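Local structure of GlcNAc-alpha-1,4-Gal-releasing endo-beta-galactosidase (Clostridium perfringens, 1UPS) at residues S95-S100 with G247-I252; H145-M150 with N251-A256; L289-I294 with K326-Y331. The protein probably hydrolyses internal beta-galactosidic bonds in glycans, releasing GlcNAc-alpha-1,4-Gal, and binds a calcium ion. All coordinates share one frame; numbering follows the deposited sequence.

Contact 1. Residues S95-S100 with G247-I252; sequences SSAIMS and GTILNI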
ATOM      1  N   SER A  95       5.139 -14.383  18.028  1.00  9.25           N
ATOM      2  CA  SER A  95       4.050 -13.735  17.282  1.00  9.60           C
ATOM      3  C   SER A  95       2.721 -14.346  17.685  1.00  9.62           C
ATOM      4  O   SER A  95       2.649 -15.552  17.928  1.00  9.96           O
ATOM      5  CB  SER A  95       4.259 -13.866  15.753  1.00  9.72           C
ATOM      6  OG  SER A  95       3.185 -13.256  15.004  1.00 10.43           O
ATOM      7  N   SER A  96       1.684 -13.509  17.757  1.00  9.75           N
ATOM      8  CA  SER A  96       0.314 -13.986  17.891  1.00 10.10           C
ATOM      9  C   SER A  96      -0.422 -13.605  16.612  1.00  9.81           C
ATOM     10  O   SER A  96      -0.595 -12.407  16.314  1.00 10.31           O
ATOM     11  CB  SER A  96      -0.380 -13.349  19.095  1.00  9.43           C
ATOM     12  OG  SER A  96       0.034 -13.968  20.306  1.00 10.08           O
ATOM     13  N   ALA A  97      -0.899 -14.607  15.882  1.00 10.57           N
ATOM     14  CA  ALA A  97      -1.495 -14.366  14.547  1.00  9.78           C
ATOM     15  C   ALA A  97      -2.854 -15.042  14.336  1.00 10.25           C
ATOM     16  O   ALA A  97      -3.108 -16.141  14.865  1.00 10.92           O
ATOM     17  CB  ALA A  97      -0.517 -14.854  13.445  1.00  9.70           C
ATOM     18  N   ILE A  98      -3.704 -14.400  13.528  1.00  9.86           N
ATOM     19  CA  ILE A  98      -4.822 -15.112  12.914  1.00  9.99           C
ATOM     20  C   ILE A  98      -4.656 -15.054  11.402  1.00 10.55           C
ATOM     21  O   ILE A  98      -4.035 -14.110  10.874  1.00 10.44           O
ATOM     22  CB  ILE A  98      -6.210 -14.582  13.384  1.00  9.59           C
ATOM     23  CG1 ILE A  98      -6.453 -13.123  12.937  1.00 11.07           C
ATOM     24  CG2 ILE A  98      -6.335 -14.730  14.907  1.00 10.09           C
ATOM     25  CD1 ILE A  98      -7.914 -12.652  13.087  1.00 11.15           C
ATOM     26  N   MET A  99      -5.184 -16.063  10.703  1.00 10.20           N
ATOM     27  CA  MET A  99      -5.087 -16.077   9.242  1.00 10.15           C
ATOM     28  C   MET A  99      -6.418 -16.465   8.645  1.00 10.06           C
ATOM     29  O   MET A  99      -7.140 -17.237   9.249  1.00 10.61           O
ATOM     30  CB  MET A  99      -4.035 -17.084   8.767  1.00 10.37           C
ATOM     31  CG  MET A  99      -2.684 -17.018   9.490  1.00 10.22           C
ATOM     32  SD  MET A  99      -1.362 -17.820   8.573  1.00 11.43           S
ATOM     33  CE  MET A  99      -2.038 -19.546   8.454  1.00 10.66           C
ATOM     34  N   SER A 100      -6.733 -15.934   7.461  1.00 10.88           N
ATOM     35  CA  SER A 100      -7.996 -16.256   6.772  1.00 10.93           C
ATOM     36  C   SER A 100      -7.912 -17.515   5.876  1.00 11.10           C
ATOM     37  O   SER A 100      -8.747 -17.712   4.991  1.00 11.78           O
ATOM     38  CB  SER A 100      -8.486 -15.048   5.954  1.00 11.29           C
ATOM     39  OG  SER A 100      -7.719 -14.894   4.762  1.00 10.87           O
ATOM     40  N   GLY A 247      -4.636 -14.463   0.606  1.00 10.27           N
ATOM     41  CA  GLY A 247      -5.183 -14.666   1.936  1.00 10.34           C
ATOM     42  C   GLY A 247      -4.674 -13.580   2.857  1.00 10.65           C
ATOM     43  O   GLY A 247      -3.726 -12.882   2.505  1.00 10.46           O
ATOM     44  N   THR A 248      -5.296 -13.452   4.032  1.00 10.52           N
ATOM     45  CA  THR A 248      -5.009 -12.353   4.959  1.00  9.31           C
ATOM     46  C   THR A 248      -4.428 -12.863   6.263  1.00  9.74           C
ATOM     47  O   THR A 248      -4.901 -13.863   6.803  1.00  9.58           O
ATOM     48  CB  THR A 248      -6.333 -11.579   5.256  1.00  8.95           C
ATOM     49  OG1 THR A 248      -6.780 -10.952   4.041  1.00  8.95           O
ATOM     50  CG2 THR A 248      -6.087 -10.395   6.239  1.00  8.22           C
ATOM     51  N   ILE A 249      -3.431 -12.142   6.774  1.00  9.13           N
ATOM     52  CA  ILE A 249      -2.878 -12.414   8.107  1.00  9.58           C
ATOM     53  C   ILE A 249      -2.953 -11.134   8.925  1.00  9.83           C
ATOM     54  O   ILE A 249      -2.625 -10.054   8.423  1.00 10.12           O
ATOM     55  CB  ILE A 249      -1.387 -12.880   7.997  1.00  9.84           C
ATOM     56  CG1 ILE A 249      -1.277 -14.109   7.061  1.00  9.55           C
ATOM     57  CG2 ILE A 249      -0.786 -13.101   9.420  1.00  9.65           C
ATOM     58  CD1 ILE A 249       0.164 -14.608   6.833  1.00 10.81           C
ATOM     59  N   LEU A 250      -3.389 -11.257  10.183  1.00 10.04           N
ATOM     60  CA  LEU A 250      -3.352 -10.147  11.120  1.00  9.77           C
ATOM     61  C   LEU A 250      -2.561 -10.636  12.328  1.00 10.45           C
ATOM     62  O   LEU A 250      -2.936 -11.625  12.957  1.00 11.12           O
ATOM     63  CB  LEU A 250      -4.782  -9.748  11.553  1.00 10.42           C
ATOM     64  CG  LEU A 250      -5.568  -8.925  10.543  1.00 10.98           C
ATOM     65  CD1 LEU A 250      -7.109  -9.017  10.848  1.00 13.27           C
ATOM     66  CD2 LEU A 250      -5.094  -7.486  10.541  1.00 13.21           C
ATOM     67  N   ASN A 251      -1.462  -9.958  12.644  1.00 10.22           N
ATOM     68  CA  ASN A 251      -0.582 -10.451  13.701  1.00 10.40           C
ATOM     69  C   ASN A 251       0.273  -9.375  14.361  1.00  9.96           C
ATOM     70  O   ASN A 251       0.262  -8.200  13.956  1.00 10.33           O
ATOM     71  CB  ASN A 251       0.208 -11.729  13.255  1.00  9.49           C
ATOM     72  CG  ASN A 251       1.267 -11.478  12.185  1.00 11.01           C
ATOM     73  OD1 ASN A 251       1.222 -10.499  11.450  1.00 10.74           O
ATOM     74  ND2 ASN A 251       2.235 -12.413  12.086  1.00 10.79           N
ATOM     75  N   ILE A 252       0.964  -9.779  15.421  1.00 10.08           N
ATOM     76  CA  ILE A 252       1.820  -8.884  16.172  1.00  9.93           C
ATOM     77  C   ILE A 252       3.079  -9.665  16.538  1.00 10.22           C
ATOM     78  O   ILE A 252       3.017 -10.870  16.712  1.00 10.39           O
ATOM     79  CB  ILE A 252       1.070  -8.332  17.410  1.00 10.11           C
ATOM     80  CG1 ILE A 252       1.931  -7.285  18.143  1.00  9.22           C
ATOM     81  CG2 ILE A 252       0.553  -9.482  18.334  1.00  9.88           C
ATOM     82  CD1 ILE A 252       1.118  -6.385  19.139  1.00 10.38           C
TER
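Backbone hydrogen bonds join residues 95-100 to residues 247-252 as neighbouring antiparallel strands. Ile98 and Leu250 form the straightest pair, with Ile98 N 2.9 Å from Leu250 O at an N-H...O angle of 168°. Ser96 and Ile252 also bond both ways, but less straight. At the other end, past Met99, Ser100 N reaches Thr248 O at 2.8 Å, nearly along the C=O axis.

Two serine hydroxyls extend this pattern. Ser95 OG, anti to its backbone N (chi1 179°), donates to Ile252 O at 2.9 Å from above the carbonyl plane. Ile252 O also accepts Ser96 N, so two donors grip it. The amide ND2 of Asn251 adds only a weak bond to Ser95 OG; its OD1 is taken by Trp149. Near Thr248, Ser100 OG accepts Thr248 N at 2.9 Å and is also bonded to Tyr124.

Apolar contacts lie on both faces. Ala97 CB presses against Asn251 CB at 3.2 Å, a tight fit. Beside them Met99 SD rests alongside Ile249 CD1 at 4.0 Å. On the other face Ile98 CG1 lies beside Leu250 CB. Ile98 packs on strand 73-78 and Leu250 on strand 267-279, both in the second sheet. One face of this antiparallel pair thus packs on a second antiparallel sheet, as in the concanavalin-like beta sandwich of glycoside hydrolase family 16.

Contact 2. Residues H145-M150 with N251-A256; sequences HQAWWM and NIYTDA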
ATOM      1  N   HIS A 145       6.524  -5.088  16.223  1.00  9.83           N
ATOM      2  CA  HIS A 145       5.630  -4.440  15.265  1.00 10.12           C
ATOM      3  C   HIS A 145       4.324  -5.195  15.190  1.00 10.44           C
ATOM      4  O   HIS A 145       4.236  -6.309  15.677  1.00 10.49           O
ATOM      5  CB  HIS A 145       6.290  -4.302  13.868  1.00  9.91           C
ATOM      6  CG  HIS A 145       6.444  -5.584  13.094  1.00 10.29           C
ATOM      7  ND1 HIS A 145       7.468  -6.480  13.319  1.00 12.87           N
ATOM      8  CD2 HIS A 145       5.749  -6.064  12.034  1.00 11.61           C
ATOM      9  CE1 HIS A 145       7.386  -7.472  12.443  1.00 14.20           C
ATOM     10  NE2 HIS A 145       6.345  -7.242  11.650  1.00 12.63           N
ATOM     11  N   GLN A 146       3.314  -4.575  14.588  1.00  9.72           N
ATOM     12  CA  GLN A 146       2.084  -5.288  14.260  1.00  9.96           C
ATOM     13  C   GLN A 146       1.978  -5.311  12.744  1.00  9.69           C
ATOM     14  O   GLN A 146       2.643  -4.524  12.066  1.00  9.78           O
ATOM     15  CB  GLN A 146       0.859  -4.596  14.881  1.00  9.63           C
ATOM     16  CG  GLN A 146       0.757  -3.090  14.571  1.00  9.33           C
ATOM     17  CD  GLN A 146       1.152  -2.240  15.782  1.00  9.74           C
ATOM     18  OE1 GLN A 146       0.562  -2.385  16.854  1.00 11.69           O
ATOM     19  NE2 GLN A 146       2.168  -1.392  15.623  1.00  8.60           N
ATOM     20  N   ALA A 147       1.151  -6.206  12.208  1.00 10.19           N
ATOM     21  CA  ALA A 147       1.055  -6.328  10.756  1.00  9.62           C
ATOM     22  C   ALA A 147      -0.320  -6.771  10.272  1.00 10.43           C
ATOM     23  O   ALA A 147      -0.951  -7.660  10.866  1.00  9.76           O
ATOM     24  CB  ALA A 147       2.141  -7.279  10.228  1.00  9.79           C
ATOM     25  N   TRP A 148      -0.769  -6.116   9.199  1.00  9.91           N
ATOM     26  CA  TRP A 148      -1.925  -6.553   8.434  1.00 10.23           C
ATOM     27  C   TRP A 148      -1.351  -6.778   7.054  1.00  9.86           C
ATOM     28  O   TRP A 148      -0.820  -5.840   6.431  1.00 10.31           O
ATOM     29  CB  TRP A 148      -2.973  -5.453   8.383  1.00  9.98           C
ATOM     30  CG  TRP A 148      -4.128  -5.719   7.438  1.00 11.03           C
ATOM     31  CD1 TRP A 148      -4.634  -6.934   7.033  1.00  9.73           C
ATOM     32  CD2 TRP A 148      -4.937  -4.721   6.811  1.00 10.77           C
ATOM     33  NE1 TRP A 148      -5.686  -6.735   6.156  1.00 10.56           N
ATOM     34  CE2 TRP A 148      -5.910  -5.389   6.030  1.00 10.08           C
ATOM     35  CE3 TRP A 148      -4.932  -3.326   6.825  1.00 10.66           C
ATOM     36  CZ2 TRP A 148      -6.857  -4.698   5.250  1.00  9.71           C
ATOM     37  CZ3 TRP A 148      -5.879  -2.634   6.060  1.00  9.68           C
ATOM     38  CH2 TRP A 148      -6.820  -3.325   5.277  1.00 10.50           C
ATOM     39  N   TRP A 149      -1.378  -8.025   6.593  1.00  9.46           N
ATOM     40  CA  TRP A 149      -0.728  -8.331   5.323  1.00  9.31           C
ATOM     41  C   TRP A 149      -1.442  -9.436   4.558  1.00  9.64           C
ATOM     42  O   TRP A 149      -2.270 -10.163   5.113  1.00 10.59           O
ATOM     43  CB  TRP A 149       0.766  -8.692   5.518  1.00  8.78           C
ATOM     44  CG  TRP A 149       1.123  -9.689   6.620  1.00  9.51           C
ATOM     45  CD1 TRP A 149       0.848  -9.595   7.970  1.00  9.23           C
ATOM     46  CD2 TRP A 149       1.931 -10.874   6.459  1.00 10.77           C
ATOM     47  NE1 TRP A 149       1.412 -10.665   8.637  1.00  9.73           N
ATOM     48  CE2 TRP A 149       2.088 -11.456   7.736  1.00 10.52           C
ATOM     49  CE3 TRP A 149       2.526 -11.504   5.345  1.00 11.17           C
ATOM     50  CZ2 TRP A 149       2.810 -12.656   7.947  1.00 10.95           C
ATOM     51  CZ3 TRP A 149       3.257 -12.702   5.558  1.00 10.08           C
ATOM     52  CH2 TRP A 149       3.383 -13.254   6.855  1.00 10.89           C
ATOM     53  N   MET A 150      -1.117  -9.549   3.272  1.00  9.83           N
ATOM     54  CA  MET A 150      -1.770 -10.513   2.399  1.00  9.39           C
ATOM     55  C   MET A 150      -0.696 -11.244   1.620  1.00  9.55           C
ATOM     56  O   MET A 150       0.342 -10.671   1.318  1.00  8.97           O
ATOM     57  CB  MET A 150      -2.746  -9.806   1.447  1.00  9.12           C
ATOM     58  CG  MET A 150      -3.862  -9.054   2.227  1.00  9.67           C
ATOM     59  SD  MET A 150      -5.031  -8.192   1.132  1.00 12.00           S
ATOM     60  CE  MET A 150      -5.823  -9.636   0.416  1.00 13.77           C
ATOM     61  N   ASN A 251      -1.462  -9.958  12.644  1.00 10.22           N
ATOM     62  CA  ASN A 251      -0.582 -10.451  13.701  1.00 10.40           C
ATOM     63  C   ASN A 251       0.273  -9.375  14.361  1.00  9.96           C
ATOM     64  O   ASN A 251       0.262  -8.200  13.956  1.00 10.33           O
ATOM     65  CB  ASN A 251       0.208 -11.729  13.255  1.00  9.49           C
ATOM     66  CG  ASN A 251       1.267 -11.478  12.185  1.00 11.01           C
ATOM     67  OD1 ASN A 251       1.222 -10.499  11.450  1.00 10.74           O
ATOM     68  ND2 ASN A 251       2.235 -12.413  12.086  1.00 10.79           N
ATOM     69  N   ILE A 252       0.964  -9.779  15.421  1.00 10.08           N
ATOM     70  CA  ILE A 252       1.820  -8.884  16.172  1.00  9.93           C
ATOM     71  C   ILE A 252       3.079  -9.665  16.538  1.00 10.22           C
ATOM     72  O   ILE A 252       3.017 -10.870  16.712  1.00 10.39           O
ATOM     73  CB  ILE A 252       1.070  -8.332  17.410  1.00 10.11           C
ATOM     74  CG1 ILE A 252       1.931  -7.285  18.143  1.00  9.22           C
ATOM     75  CG2 ILE A 252       0.553  -9.482  18.334  1.00  9.88           C
ATOM     76  CD1 ILE A 252       1.118  -6.385  19.139  1.00 10.38           C
ATOM     77  N   TYR A 253       4.217  -8.972  16.606  1.00  9.86           N
ATOM     78  CA  TYR A 253       5.507  -9.625  16.778  1.00 10.22           C
ATOM     79  C   TYR A 253       6.326  -8.919  17.840  1.00 10.16           C
ATOM     80  O   TYR A 253       6.187  -7.696  18.056  1.00  9.90           O
ATOM     81  CB  TYR A 253       6.345  -9.434  15.528  1.00 10.15           C
ATOM     82  CG  TYR A 253       5.890 -10.078  14.268  1.00 10.85           C
ATOM     83  CD1 TYR A 253       4.923  -9.472  13.467  1.00 11.22           C
ATOM     84  CD2 TYR A 253       6.478 -11.283  13.828  1.00 10.40           C
ATOM     85  CE1 TYR A 253       4.540 -10.060  12.237  1.00 13.25           C
ATOM     86  CE2 TYR A 253       6.092 -11.874  12.612  1.00 13.16           C
ATOM     87  CZ  TYR A 253       5.117 -11.242  11.826  1.00 14.49           C
ATOM     88  OH  TYR A 253       4.722 -11.799  10.620  1.00 14.46           O
ATOM     89  N   THR A 254       7.218  -9.678  18.474  1.00 10.17           N
ATOM     90  CA  THR A 254       8.393  -9.060  19.099  1.00 10.47           C
ATOM     91  C   THR A 254       9.595 -10.009  19.000  1.00 10.92           C
ATOM     92  O   THR A 254       9.419 -11.173  18.629  1.00 10.06           O
ATOM     93  CB  THR A 254       8.098  -8.582  20.547  1.00 10.89           C
ATOM     94  OG1 THR A 254       9.181  -7.733  21.003  1.00  9.95           O
ATOM     95  CG2 THR A 254       8.067  -9.778  21.535  1.00 12.03           C
ATOM     96  N   ASP A 255      10.795  -9.494  19.283  1.00 10.23           N
ATOM     97  CA  ASP A 255      12.041 -10.275  19.164  1.00 11.06           C
ATOM     98  C   ASP A 255      12.322 -10.721  17.723  1.00 11.78           C
ATOM     99  O   ASP A 255      12.976 -11.749  17.484  1.00 11.87           O
ATOM    100  CB  ASP A 255      11.981 -11.462  20.110  1.00 10.81           C
ATOM    101  CG  ASP A 255      11.856 -11.018  21.549  1.00 11.76           C
ATOM    102  OD1 ASP A 255      11.213 -11.738  22.348  1.00 15.29           O
ATOM    103  OD2 ASP A 255      12.361  -9.940  21.949  1.00 11.99           O
ATOM    104  N   ALA A 256      11.839  -9.910  16.783  1.00 11.94           N
ATOM    105  CA  ALA A 256      11.989 -10.143  15.356  1.00 12.59           C
ATOM    106  C   ALA A 256      12.886  -9.063  14.754  1.00 12.89           C
ATOM    107  O   ALA A 256      13.651  -8.400  15.480  1.00 13.15           O
ATOM    108  CB  ALA A 256      10.595 -10.169  14.678  1.00 13.34           C
TER
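Residues 145-147 run antiparallel to residues 251-253, and backbone hydrogen bonds link His145 with Tyr253 and Ala147 with Asn251 in both directions. Tyr253 N points at His145 O nearly along the C=O axis, at 2.8 Å. Between these pairs, Gln146 and Ile252 form a non-hydrogen-bonded pair.

The side chains of His145, Ala147, Asn251 and Tyr253 share one face of the sheet. Those of His145 and Tyr253 run alongside each other, and their rings face each other, nearly parallel (planes 11° apart) but slid so that they barely overlap. Tyr253 CD1 lies over one face of the His145 ring, toward its rim, 3.2 Å from His145 NE2. His145 ND1 is hydrogen-bonded to Ser258 OG. Ala147 CB meets the Tyr253 ring at its edge, near CE1.

Asn251 links two aromatic residues. Its CG sits in the crowded position between backbone N and carbonyl carbon (chi1 69°). Asn251 OD1 accepts Trp149 NE1 at 2.8 Å; it lies in the indole plane, while the donor stands above the amide carbonyl plane. Asn251 ND2 donates to Tyr253 OH at 3.0 Å, with the hydroxyl close to the amide plane. Both bonds would fix the amide's rotation. Tyr253 OH also bonds Tyr52 and touches Trp149 CZ2 at 3.4 Å. On the opposite face Gln146 reaches Ser138 and Thr174. The face carrying His145, Asn251 and Tyr253 turns away from the second sheet; its polar and aromatic make-up is consistent with the cleft-lining face of the sheet in glycoside hydrolase family 16.

Contact 3. Residues L289-I294 with K326-Y331; sequences LNNYLI and KWSKEY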
ATOM      1  N   LEU A 289      -6.208   3.725 -21.327  1.00 26.99           N
ATOM      2  CA  LEU A 289      -6.946   4.571 -22.271  1.00 26.54           C
ATOM      3  C   LEU A 289      -7.399   5.898 -21.632  1.00 25.15           C
ATOM      4  O   LEU A 289      -7.922   6.779 -22.331  1.00 25.85           O
ATOM      5  CB  LEU A 289      -8.165   3.819 -22.844  1.00 27.28           C
ATOM      6  CG  LEU A 289      -7.996   2.703 -23.897  1.00 29.27           C
ATOM      7  CD1 LEU A 289      -9.370   2.211 -24.390  1.00 31.97           C
ATOM      8  CD2 LEU A 289      -7.107   3.117 -25.072  1.00 31.89           C
ATOM      9  N   ASN A 290      -7.201   6.029 -20.317  1.00 22.76           N
ATOM     10  CA  ASN A 290      -7.568   7.243 -19.570  1.00 20.60           C
ATOM     11  C   ASN A 290      -6.827   8.476 -20.065  1.00 18.33           C
ATOM     12  O   ASN A 290      -5.637   8.401 -20.393  1.00 17.16           O
ATOM     13  CB  ASN A 290      -7.259   7.066 -18.080  1.00 20.91           C
ATOM     14  CG  ASN A 290      -8.285   6.200 -17.356  1.00 23.25           C
ATOM     15  OD1 ASN A 290      -9.107   5.509 -17.978  1.00 24.41           O
ATOM     16  ND2 ASN A 290      -8.229   6.221 -16.023  1.00 23.61           N
ATOM     17  N   ASN A 291      -7.530   9.612 -20.099  1.00 15.92           N
ATOM     18  CA  ASN A 291      -6.902  10.889 -20.391  1.00 14.62           C
ATOM     19  C   ASN A 291      -7.103  11.787 -19.173  1.00 13.46           C
ATOM     20  O   ASN A 291      -8.067  11.588 -18.415  1.00 12.66           O
ATOM     21  CB  ASN A 291      -7.514  11.523 -21.644  1.00 15.02           C
ATOM     22  CG  ASN A 291      -7.353  10.653 -22.877  1.00 15.82           C
ATOM     23  OD1 ASN A 291      -6.310  10.031 -23.071  1.00 16.52           O
ATOM     24  ND2 ASN A 291      -8.394  10.583 -23.701  1.00 20.53           N
ATOM     25  N   TYR A 292      -6.190  12.734 -18.977  1.00 12.71           N
ATOM     26  CA  TYR A 292      -6.232  13.610 -17.796  1.00 12.28           C
ATOM     27  C   TYR A 292      -5.949  15.059 -18.137  1.00 12.24           C
ATOM     28  O   TYR A 292      -5.087  15.361 -18.983  1.00 12.41           O
ATOM     29  CB  TYR A 292      -5.179  13.184 -16.771  1.00 12.26           C
ATOM     30  CG  TYR A 292      -5.322  11.776 -16.294  1.00 12.85           C
ATOM     31  CD1 TYR A 292      -6.071  11.479 -15.146  1.00 13.65           C
ATOM     32  CD2 TYR A 292      -4.685  10.729 -16.972  1.00 13.72           C
ATOM     33  CE1 TYR A 292      -6.209  10.143 -14.696  1.00 15.42           C
ATOM     34  CE2 TYR A 292      -4.817   9.403 -16.535  1.00 13.16           C
ATOM     35  CZ  TYR A 292      -5.576   9.123 -15.403  1.00 14.62           C
ATOM     36  OH  TYR A 292      -5.697   7.816 -14.983  1.00 15.76           O
ATOM     37  N   LEU A 293      -6.647  15.963 -17.444  1.00 12.22           N
ATOM     38  CA  LEU A 293      -6.186  17.352 -17.346  1.00 11.69           C
ATOM     39  C   LEU A 293      -5.290  17.376 -16.110  1.00 11.56           C
ATOM     40  O   LEU A 293      -5.438  16.519 -15.230  1.00 12.06           O
ATOM     41  CB  LEU A 293      -7.366  18.310 -17.143  1.00 12.23           C
ATOM     42  CG  LEU A 293      -8.416  18.361 -18.254  1.00 12.96           C
ATOM     43  CD1 LEU A 293      -9.596  19.229 -17.826  1.00 14.84           C
ATOM     44  CD2 LEU A 293      -7.777  18.892 -19.542  1.00 15.44           C
ATOM     45  N   ILE A 294      -4.355  18.325 -16.046  1.00 10.22           N
ATOM     46  CA  ILE A 294      -3.456  18.443 -14.890  1.00 10.45           C
ATOM     47  C   ILE A 294      -3.477  19.886 -14.400  1.00 10.93           C
ATOM     48  O   ILE A 294      -3.051  20.794 -15.111  1.00 10.84           O
ATOM     49  CB  ILE A 294      -2.004  18.022 -15.262  1.00 10.52           C
ATOM     50  CG1 ILE A 294      -1.974  16.587 -15.814  1.00 10.51           C
ATOM     51  CG2 ILE A 294      -1.104  18.099 -14.022  1.00  9.72           C
ATOM     52  CD1 ILE A 294      -0.579  16.134 -16.323  1.00 13.05           C
ATOM     53  N   LYS A 326      -4.533  17.708 -22.750  1.00 13.34           N
ATOM     54  CA  LYS A 326      -4.896  16.348 -22.361  1.00 13.17           C
ATOM     55  C   LYS A 326      -3.661  15.453 -22.316  1.00 13.03           C
ATOM     56  O   LYS A 326      -2.827  15.497 -23.236  1.00 12.76           O
ATOM     57  CB  LYS A 326      -5.954  15.774 -23.307  1.00 13.40           C
ATOM     58  CG  LYS A 326      -7.305  16.500 -23.217  1.00 15.49           C
ATOM     59  CD  LYS A 326      -8.349  15.811 -24.083  1.00 19.31           C
ATOM     60  CE  LYS A 326      -9.673  16.598 -24.118  1.00 20.99           C
ATOM     61  NZ  LYS A 326     -10.583  15.963 -25.120  1.00 22.64           N
ATOM     62  N   TRP A 327      -3.564  14.665 -21.242  1.00 12.76           N
ATOM     63  CA  TRP A 327      -2.369  13.857 -20.921  1.00 12.99           C
ATOM     64  C   TRP A 327      -2.701  12.391 -20.653  1.00 13.52           C
ATOM     65  O   TRP A 327      -3.797  12.075 -20.213  1.00 13.02           O
ATOM     66  CB  TRP A 327      -1.647  14.444 -19.684  1.00 12.51           C
ATOM     67  CG  TRP A 327      -1.299  15.889 -19.858  1.00 12.10           C
ATOM     68  CD1 TRP A 327      -2.127  16.952 -19.678  1.00 11.53           C
ATOM     69  CD2 TRP A 327      -0.046  16.426 -20.305  1.00 11.05           C
ATOM     70  NE1 TRP A 327      -1.468  18.126 -19.959  1.00 11.49           N
ATOM     71  CE2 TRP A 327      -0.185  17.832 -20.350  1.00 12.22           C
ATOM     72  CE3 TRP A 327       1.197  15.858 -20.649  1.00 11.78           C
ATOM     73  CZ2 TRP A 327       0.859  18.684 -20.731  1.00 11.78           C
ATOM     74  CZ3 TRP A 327       2.244  16.708 -21.037  1.00 12.38           C
ATOM     75  CH2 TRP A 327       2.065  18.109 -21.060  1.00 11.38           C
ATOM     76  N   SER A 328      -1.732  11.507 -20.909  1.00 13.67           N
ATOM     77  CA  SER A 328      -1.849  10.073 -20.634  1.00 14.56           C
ATOM     78  C   SER A 328      -0.750   9.707 -19.656  1.00 14.68           C
ATOM     79  O   SER A 328       0.291  10.378 -19.594  1.00 14.40           O
ATOM     80  CB  SER A 328      -1.606   9.245 -21.910  1.00 14.51           C
ATOM     81  OG  SER A 328      -2.676   9.351 -22.824  1.00 18.05           O
ATOM     82  N   LYS A 329      -0.971   8.632 -18.910  1.00 15.52           N
ATOM     83  CA  LYS A 329       0.079   8.053 -18.081  1.00 16.39           C
ATOM     84  C   LYS A 329       0.533   6.703 -18.609  1.00 17.03           C
ATOM     85  O   LYS A 329      -0.264   5.912 -19.123  1.00 16.53           O
ATOM     86  CB  LYS A 329      -0.378   7.896 -16.635  1.00 16.46           C
ATOM     87  CG  LYS A 329      -0.890   9.172 -16.005  1.00 18.98           C
ATOM     88  CD  LYS A 329      -1.691   8.863 -14.738  1.00 22.93           C
ATOM     89  CE  LYS A 329      -0.785   8.788 -13.547  1.00 25.17           C
ATOM     90  NZ  LYS A 329      -1.526   8.279 -12.354  1.00 26.71           N
ATOM     91  N   GLU A 330       1.829   6.454 -18.465  1.00 17.76           N
ATOM     92  CA  GLU A 330       2.408   5.161 -18.775  1.00 19.00           C
ATOM     93  C   GLU A 330       3.317   4.805 -17.619  1.00 19.73           C
ATOM     94  O   GLU A 330       3.810   5.690 -16.914  1.00 19.70           O
ATOM     95  CB  GLU A 330       3.201   5.228 -20.070  1.00 18.82           C
ATOM     96  CG  GLU A 330       2.326   5.295 -21.310  1.00 20.75           C
ATOM     97  CD  GLU A 330       3.110   5.527 -22.582  1.00 23.20           C
ATOM     98  OE1 GLU A 330       4.254   5.045 -22.685  1.00 26.68           O
ATOM     99  OE2 GLU A 330       2.566   6.177 -23.495  1.00 24.68           O
ATOM    100  N   TYR A 331       3.510   3.510 -17.401  1.00 21.11           N
ATOM    101  CA  TYR A 331       4.297   3.057 -16.259  1.00 22.07           C
ATOM    102  C   TYR A 331       5.499   2.204 -16.686  1.00 22.37           C
ATOM    103  O   TYR A 331       5.422   1.435 -17.658  1.00 22.68           O
ATOM    104  CB  TYR A 331       3.388   2.361 -15.232  1.00 22.23           C
ATOM    105  CG  TYR A 331       2.179   3.200 -14.852  1.00 23.85           C
ATOM    106  CD1 TYR A 331       0.938   3.002 -15.469  1.00 26.28           C
ATOM    107  CD2 TYR A 331       2.283   4.224 -13.909  1.00 21.88           C
ATOM    108  CE1 TYR A 331      -0.166   3.786 -15.137  1.00 26.07           C
ATOM    109  CE2 TYR A 331       1.190   5.007 -13.573  1.00 22.97           C
ATOM    110  CZ  TYR A 331      -0.027   4.790 -14.187  1.00 24.69           C
ATOM    111  OH  TYR A 331      -1.109   5.565 -13.847  1.00 24.63           O
TER
HETATM  112  O   HOH W   1      -3.376   7.128 -19.128  1.00 26.80           O
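This is a partly buried crossing of two strands in the C-terminal domain, which is probably a ricin-like beta-trefoil. Strand 291-296 is sheet neighbour to 414-419, and 327-332 to 335-340. The two segments meet at a steep 113°, and they share a single antiparallel bridge. It joins Tyr292 and Trp327. Tyr292 N donates to Trp327 O at 2.8 Å, and Trp327 N returns an equally short bond to Tyr292 O. Both donors lie in the carbonyl planes.

On the buried side, Ile294 meets the indole of Trp327 at about a right angle. Ile294 CD1 sits over the five-membered ring of Trp327, 3.8 Å from its centroid, as a CH-pi contact. Tyr292 O lies at the edge of the same indole, in its plane. Trp327 NE1 is hydrogen-bonded to Leu303 O, on strand 302-304.

The Tyr292 ring packs against the aliphatic chain of Lys329. Lys329 CD is 3.6 Å from Tyr292 CE2, and the two side chains cross at about a right angle. The ammonium is farther off, so any cation-pi attraction is weak. Lys329 NZ instead forms a salt bridge with Glu372 and a hydrogen bond with Tyr239 OH. At the tip of the Tyr292 ring, Tyr292 OH accepts Asn290 ND2 at 3.2 Å, in the amide plane. Where the backbones diverge, water 1 bridges them: it donates to Asn290 O at 2.9 Å and accepts from Lys329 N at 2.8 Å.

Contacts 1 and 2 are buried and use the same strand, 246-254, along its two edges. They share Asn251 and Ile252, and their centres lie 8 Å apart. Together they join three neighbouring strands of one sheet in the family 16 domain. Contact 3 lies on the opposite side of the chain's centre, about 38 Å from contact 2 between centres, in the C-terminal domain. It is partly buried. The chemistry follows place. Contact 1 adds serine hydroxyls and aliphatic packing to regular strand pairing. Contact 2 adds aromatic rings and an amide hydrogen-bonded through both its oxygen and its nitrogen. Contact 3 has one bridge, a tryptophan-isoleucine contact and a water.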